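Local coordinates for Peptidase_M23 domain-containing protein (Enterococcus faecalis, PDB 6SMK) that probably cleaves D,L peptide bonds of bacterial peptidoglycan, as the zinc-dependent M23 catalytic domain of the prophage-encoded endopeptidase EnpA, at residues G77-I82 and Q94-V99; P6-P11 and P41-Y46. The protein carries 1 engineered substitution. One frame throughout, in Å; residues are numbered along the deposited sequence.

Contact 1: residues G77-I82 and Q94-V99; sequences GHMSRI and QIVGDV
M79 and V96 meet methyl to methyl, with M79 CE 3.7 Å from V96 CG2 and the two side chains crossing at about a right angle. M79 CG stands anti to its own carbonyl carbon (chi1 -64°), and the extended chain beyond it carries SD past the backbone of G97, 3.8 Å from G97 CA. V64 packs against M79 and I42 against V96, which makes this the buried apolar side of the pairing. In the antiparallel β-sheet of this M23 domain, 95-99 pairs here with the end of strand 72-82 just where that strand turns a corner at S80 and R81. The corner is gripped through its backbone: S80 N donates to D98 O at 2.8 Å, and D98 N to R81 O at 2.9 Å. S80 adds its hydroxyl, OG lying 2.7 Å from V99 O and above the plane of that carbonyl. The side chains of R81 and D98 run side by side in the same direction, their guanidinium and carboxylate planes 89° apart. R81 NH1 stays 5.1 Å from D98 OD2, and the salt bridge of D98 goes instead from OD1 to R83 NE. The side chain of H78, just ahead of the corner, ends away from 94-99 and close to the zinc ligand H111; its ND1 is hydrogen-bonded to S102 O.

Contact 2: residues P6-P11 and P41-Y46; sequences PHFGSP and PIPAQY
P6 and Q45 mark the nearest backbone approach, their CA atoms 6.0 Å apart, and no ladder of main-chain bonds joins the segments. Residues 6-11 form an irregular stretch, whereas 41-43 is a short strand that ends before Q45. The gap is bridged by the side chain of Q45. Its chain bends at chi2 (-50°), and the two ends of its amide serve two backbones. OE1 accepts the N-H of H7 at 2.8 Å, with the donor 39° out of the carbonyl plane, while NE2 donates back to P43 O within its own segment, also at 2.8 Å. Two bonds of this kind should restrict rotation of the amide. Beneath it lies F8: Q45 CD stands 3.8 Å above the ring plane over the ring centre, and Q45 CG makes a CH-pi contact 4.2 Å from the F8 centroid. Amide and ring planes are 40° apart, so the amide lies inclined over that face. F8 also reaches the strand, its CE1 lying 4.0 Å from I42 CG2 and its CD1 4.3 Å from P43 CD, and Y34 meets the ring edge-to-face. Farther along, Y46 OH sits at the edge of the H7 ring, near its plane and 3.6 Å from CE1, although its hydrogen bond goes to A5 O. A CH-pi contact and one side-chain-to-backbone bond across the contact, with a second bond inside 41-46 fixing the amide, thus hold the segment leading into strand 13-20 against strand 41-43 of the M23 β-sheet.

Overall arrangement
Strands 95-99 and 41-43 are neighbours in one sheet, and through them contact 1 and contact 2 share a framework, their centres 11 Å apart. G97 O and I42 N, and likewise Q94 O and A44 N, are probably hydrogen-bonded, while V96 CG1 packs on A44 CB. Contact 1 is largely buried and relies on main-chain bonds within the sheet, with exposed S80 and R81 at its edge and a buried D98; it lies beside the zinc site, H78 being about 4 Å from the metal by side chain. Contact 2 is only partly buried, joins an irregular segment to the sheet, and replaces backbone pairing with a side-chain amide and aromatic rings.

Contact 1: residues G77-I82 and Q94-V99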
loop_
_atom_site.group_PDB
_atom_site.type_symbol
_atom_site.label_atom_id
_atom_site.label_comp_id
_atom_site.label_asym_id
_atom_site.label_seq_id
_atom_site.Cartn_x
_atom_site.Cartn_y
_atom_site.Cartn_z
ATOM N N GLY A 77 -1.400 0.614 -3.276
ATOM C CA GLY A 77 -1.467 0.211 -4.663
ATOM C C GLY A 77 -2.825 -0.282 -5.137
ATOM O O GLY A 77 -3.787 -0.396 -4.372
ATOM N N HIS A 78 -2.870 -0.586 -6.444
ATOM C CA HIS A 78 -4.062 -1.107 -7.126
ATOM C C HIS A 78 -5.234 -0.134 -7.011
ATOM O O HIS A 78 -6.372 -0.536 -6.788
ATOM C CB HIS A 78 -4.475 -2.481 -6.576
ATOM C CG HIS A 78 -3.394 -3.516 -6.583
ATOM N ND1 HIS A 78 -2.662 -3.825 -7.708
ATOM C CD2 HIS A 78 -2.940 -4.336 -5.603
ATOM C CE1 HIS A 78 -1.800 -4.788 -7.422
ATOM N NE2 HIS A 78 -1.945 -5.116 -6.150
ATOM N N MET A 79 -4.962 1.157 -7.121
ATOM C CA MET A 79 -6.022 2.144 -6.965
ATOM C C MET A 79 -6.824 2.267 -8.246
ATOM O O MET A 79 -6.302 2.077 -9.346
ATOM C CB MET A 79 -5.455 3.517 -6.616
ATOM C CG MET A 79 -4.759 3.563 -5.286
ATOM S SD MET A 79 -4.228 5.221 -4.882
ATOM C CE MET A 79 -3.518 4.921 -3.286
ATOM N N SER A 80 -8.102 2.594 -8.104
ATOM C CA SER A 80 -8.877 2.930 -9.287
ATOM C C SER A 80 -8.844 4.417 -9.579
ATOM O O SER A 80 -9.132 4.827 -10.707
ATOM C CB SER A 80 -10.327 2.471 -9.143
ATOM O OG SER A 80 -10.982 3.180 -8.115
ATOM N N ARG A 81 -8.498 5.225 -8.587
ATOM C CA ARG A 81 -8.294 6.652 -8.770
ATOM C C ARG A 81 -7.288 7.112 -7.728
ATOM O O ARG A 81 -7.397 6.749 -6.553
ATOM C CB ARG A 81 -9.597 7.441 -8.628
ATOM C CG ARG A 81 -9.396 8.929 -8.838
ATOM C CD ARG A 81 -10.630 9.733 -8.493
ATOM N NE ARG A 81 -10.468 11.144 -8.830
ATOM C CZ ARG A 81 -11.447 12.039 -8.766
ATOM N NH1 ARG A 81 -12.666 11.675 -8.380
ATOM N NH2 ARG A 81 -11.208 13.300 -9.092
ATOM N N ILE A 82 -6.312 7.898 -8.163
ATOM C CA ILE A 82 -5.366 8.514 -7.248
ATOM C C ILE A 82 -5.888 9.883 -6.845
ATOM O O ILE A 82 -6.378 10.645 -7.688
ATOM C CB ILE A 82 -3.982 8.625 -7.885
ATOM C CG1 ILE A 82 -3.549 7.268 -8.431
ATOM C CG2 ILE A 82 -3.007 9.148 -6.851
ATOM C CD1 ILE A 82 -2.107 7.225 -8.928
ATOM N N GLN A 94 -6.349 10.892 6.049
ATOM C CA GLN A 94 -6.616 11.600 4.813
ATOM C C GLN A 94 -6.761 10.581 3.692
ATOM O O GLN A 94 -6.017 9.599 3.629
ATOM C CB GLN A 94 -5.484 12.580 4.529
ATOM C CG GLN A 94 -5.745 13.548 3.415
ATOM C CD GLN A 94 -4.626 14.540 3.274
ATOM O OE1 GLN A 94 -3.862 14.770 4.218
ATOM N NE2 GLN A 94 -4.509 15.132 2.089
ATOM N N ILE A 95 -7.740 10.793 2.821
ATOM C CA ILE A 95 -8.005 9.837 1.753
ATOM C C ILE A 95 -7.025 10.093 0.614
ATOM O O ILE A 95 -7.037 11.168 0.004
ATOM C CB ILE A 95 -9.460 9.924 1.266
ATOM C CG1 ILE A 95 -10.359 8.990 2.068
ATOM C CG2 ILE A 95 -9.548 9.440 -0.162
ATOM C CD1 ILE A 95 -10.253 9.103 3.528
ATOM N N VAL A 96 -6.182 9.097 0.318
ATOM C CA VAL A 96 -5.155 9.219 -0.717
ATOM C C VAL A 96 -5.574 8.650 -2.071
ATOM O O VAL A 96 -4.858 8.864 -3.064
ATOM C CB VAL A 96 -3.841 8.539 -0.270
ATOM C CG1 VAL A 96 -3.436 9.037 1.099
ATOM C CG2 VAL A 96 -3.996 7.015 -0.258
ATOM N N GLY A 97 -6.691 7.936 -2.146
ATOM C CA GLY A 97 -7.082 7.276 -3.379
ATOM C C GLY A 97 -8.352 6.485 -3.158
ATOM O O GLY A 97 -8.970 6.542 -2.085
ATOM N N ASP A 98 -8.746 5.751 -4.205
ATOM C CA ASP A 98 -9.919 4.880 -4.197
ATOM C C ASP A 98 -9.484 3.463 -4.554
ATOM O O ASP A 98 -8.627 3.268 -5.425
ATOM C CB ASP A 98 -11.004 5.351 -5.192
ATOM C CG ASP A 98 -11.558 6.738 -4.870
ATOM O OD1 ASP A 98 -11.369 7.223 -3.736
ATOM O OD2 ASP A 98 -12.199 7.348 -5.758
ATOM N N VAL A 99 -10.082 2.468 -3.891
ATOM C CA VAL A 99 -9.728 1.081 -4.175
ATOM C C VAL A 99 -9.947 0.782 -5.653
ATOM O O VAL A 99 -10.908 1.253 -6.274
ATOM C CB VAL A 99 -10.549 0.112 -3.304
ATOM C CG1 VAL A 99 -10.459 -1.334 -3.841
ATOM C CG2 VAL A 99 -10.130 0.178 -1.852
#

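Contact 2: residues P6-P11 and P41-Y46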
loop_
_atom_site.group_PDB
_atom_site.type_symbol
_atom_site.label_atom_id
_atom_site.label_comp_id
_atom_site.label_asym_id
_atom_site.label_seq_id
_atom_site.Cartn_x
_atom_site.Cartn_y
_atom_site.Cartn_z
ATOM N N PRO A 6 -0.313 -1.714 8.873
ATOM C CA PRO A 6 -1.566 -1.063 8.457
ATOM C C PRO A 6 -2.706 -1.376 9.408
ATOM O O PRO A 6 -2.826 -2.494 9.918
ATOM C CB PRO A 6 -1.837 -1.679 7.082
ATOM C CG PRO A 6 -1.216 -3.053 7.180
ATOM C CD PRO A 6 0.001 -2.903 8.060
ATOM N N HIS A 7 -3.569 -0.380 9.625
ATOM C CA HIS A 7 -4.729 -0.533 10.504
ATOM C C HIS A 7 -5.982 0.010 9.813
ATOM O O HIS A 7 -6.696 0.878 10.313
ATOM C CB HIS A 7 -4.472 0.138 11.839
ATOM C CG HIS A 7 -3.333 -0.462 12.594
ATOM N ND1 HIS A 7 -2.102 0.148 12.691
ATOM C CD2 HIS A 7 -3.234 -1.623 13.281
ATOM C CE1 HIS A 7 -1.294 -0.607 13.413
ATOM N NE2 HIS A 7 -1.958 -1.686 13.785
ATOM N N PHE A 8 -6.247 -0.523 8.630
ATOM C CA PHE A 8 -7.461 -0.173 7.917
ATOM C C PHE A 8 -8.656 -0.680 8.688
ATOM O O PHE A 8 -8.626 -1.771 9.259
ATOM C CB PHE A 8 -7.467 -0.788 6.527
ATOM C CG PHE A 8 -6.458 -0.194 5.603
ATOM C CD1 PHE A 8 -6.641 1.070 5.072
ATOM C CD2 PHE A 8 -5.327 -0.907 5.253
ATOM C CE1 PHE A 8 -5.719 1.610 4.216
ATOM C CE2 PHE A 8 -4.405 -0.375 4.392
ATOM C CZ PHE A 8 -4.601 0.880 3.868
ATOM N N GLY A 9 -9.708 0.102 8.697
ATOM C CA GLY A 9 -10.924 -0.284 9.371
ATOM C C GLY A 9 -11.882 -0.931 8.410
ATOM O O GLY A 9 -11.486 -1.556 7.422
ATOM N N SER A 10 -13.161 -0.756 8.687
ATOM C CA SER A 10 -14.171 -1.216 7.763
ATOM C C SER A 10 -14.226 -0.284 6.555
ATOM O O SER A 10 -13.883 0.894 6.657
ATOM C CB SER A 10 -15.517 -1.278 8.462
ATOM O OG SER A 10 -15.480 -2.252 9.480
ATOM N N PRO A 11 -14.599 -0.798 5.376
ATOM C CA PRO A 11 -14.941 -2.174 5.039
ATOM C C PRO A 11 -13.748 -2.978 4.578
ATOM O O PRO A 11 -13.941 -4.040 3.985
ATOM C CB PRO A 11 -15.912 -1.997 3.887
ATOM C CG PRO A 11 -15.349 -0.819 3.153
ATOM C CD PRO A 11 -14.716 0.072 4.194
ATOM N N PRO A 41 -12.734 4.690 -0.544
ATOM C CA PRO A 41 -11.613 5.600 -0.296
ATOM C C PRO A 41 -10.586 5.000 0.650
ATOM O O PRO A 41 -10.921 4.434 1.690
ATOM C CB PRO A 41 -12.305 6.808 0.324
ATOM C CG PRO A 41 -13.588 6.279 0.892
ATOM C CD PRO A 41 -14.011 5.195 -0.010
ATOM N N ILE A 42 -9.317 5.163 0.277
ATOM C CA ILE A 42 -8.189 4.631 1.038
ATOM C C ILE A 42 -7.703 5.720 1.990
ATOM O O ILE A 42 -7.081 6.688 1.530
ATOM C CB ILE A 42 -7.018 4.249 0.123
ATOM C CG1 ILE A 42 -7.396 3.192 -0.920
ATOM C CG2 ILE A 42 -5.810 3.862 0.951
ATOM C CD1 ILE A 42 -7.040 1.828 -0.538
ATOM N N PRO A 43 -7.868 5.565 3.299
ATOM C CA PRO A 43 -7.293 6.548 4.220
ATOM C C PRO A 43 -5.861 6.185 4.586
ATOM O O PRO A 43 -5.528 5.025 4.845
ATOM C CB PRO A 43 -8.237 6.464 5.423
ATOM C CG PRO A 43 -8.768 5.062 5.389
ATOM C CD PRO A 43 -8.750 4.606 3.977
ATOM N N ALA A 44 -4.993 7.199 4.555
ATOM C CA ALA A 44 -3.578 7.001 4.834
ATOM C C ALA A 44 -3.383 6.520 6.264
ATOM O O ALA A 44 -3.961 7.075 7.204
ATOM C CB ALA A 44 -2.815 8.296 4.614
ATOM N N GLN A 45 -2.550 5.489 6.424
ATOM C CA GLN A 45 -2.327 4.888 7.732
ATOM C C GLN A 45 -1.387 5.710 8.603
ATOM O O GLN A 45 -1.567 5.774 9.826
ATOM C CB GLN A 45 -1.770 3.484 7.547
ATOM C CG GLN A 45 -2.749 2.567 6.881
ATOM C CD GLN A 45 -4.087 2.611 7.549
ATOM O OE1 GLN A 45 -4.243 2.160 8.688
ATOM N NE2 GLN A 45 -5.065 3.173 6.859
ATOM N N TYR A 46 -0.381 6.335 8.005
ATOM C CA TYR A 46 0.584 7.120 8.752
ATOM C C TYR A 46 0.793 8.441 8.028
ATOM O O TYR A 46 0.651 8.509 6.802
ATOM C CB TYR A 46 1.903 6.341 8.903
ATOM C CG TYR A 46 1.704 5.072 9.704
ATOM C CD1 TYR A 46 1.342 3.883 9.091
ATOM C CD2 TYR A 46 1.831 5.078 11.081
ATOM C CE1 TYR A 46 1.128 2.734 9.834
ATOM C CE2 TYR A 46 1.633 3.938 11.826
ATOM C CZ TYR A 46 1.274 2.770 11.208
ATOM O OH TYR A 46 1.064 1.642 11.975
#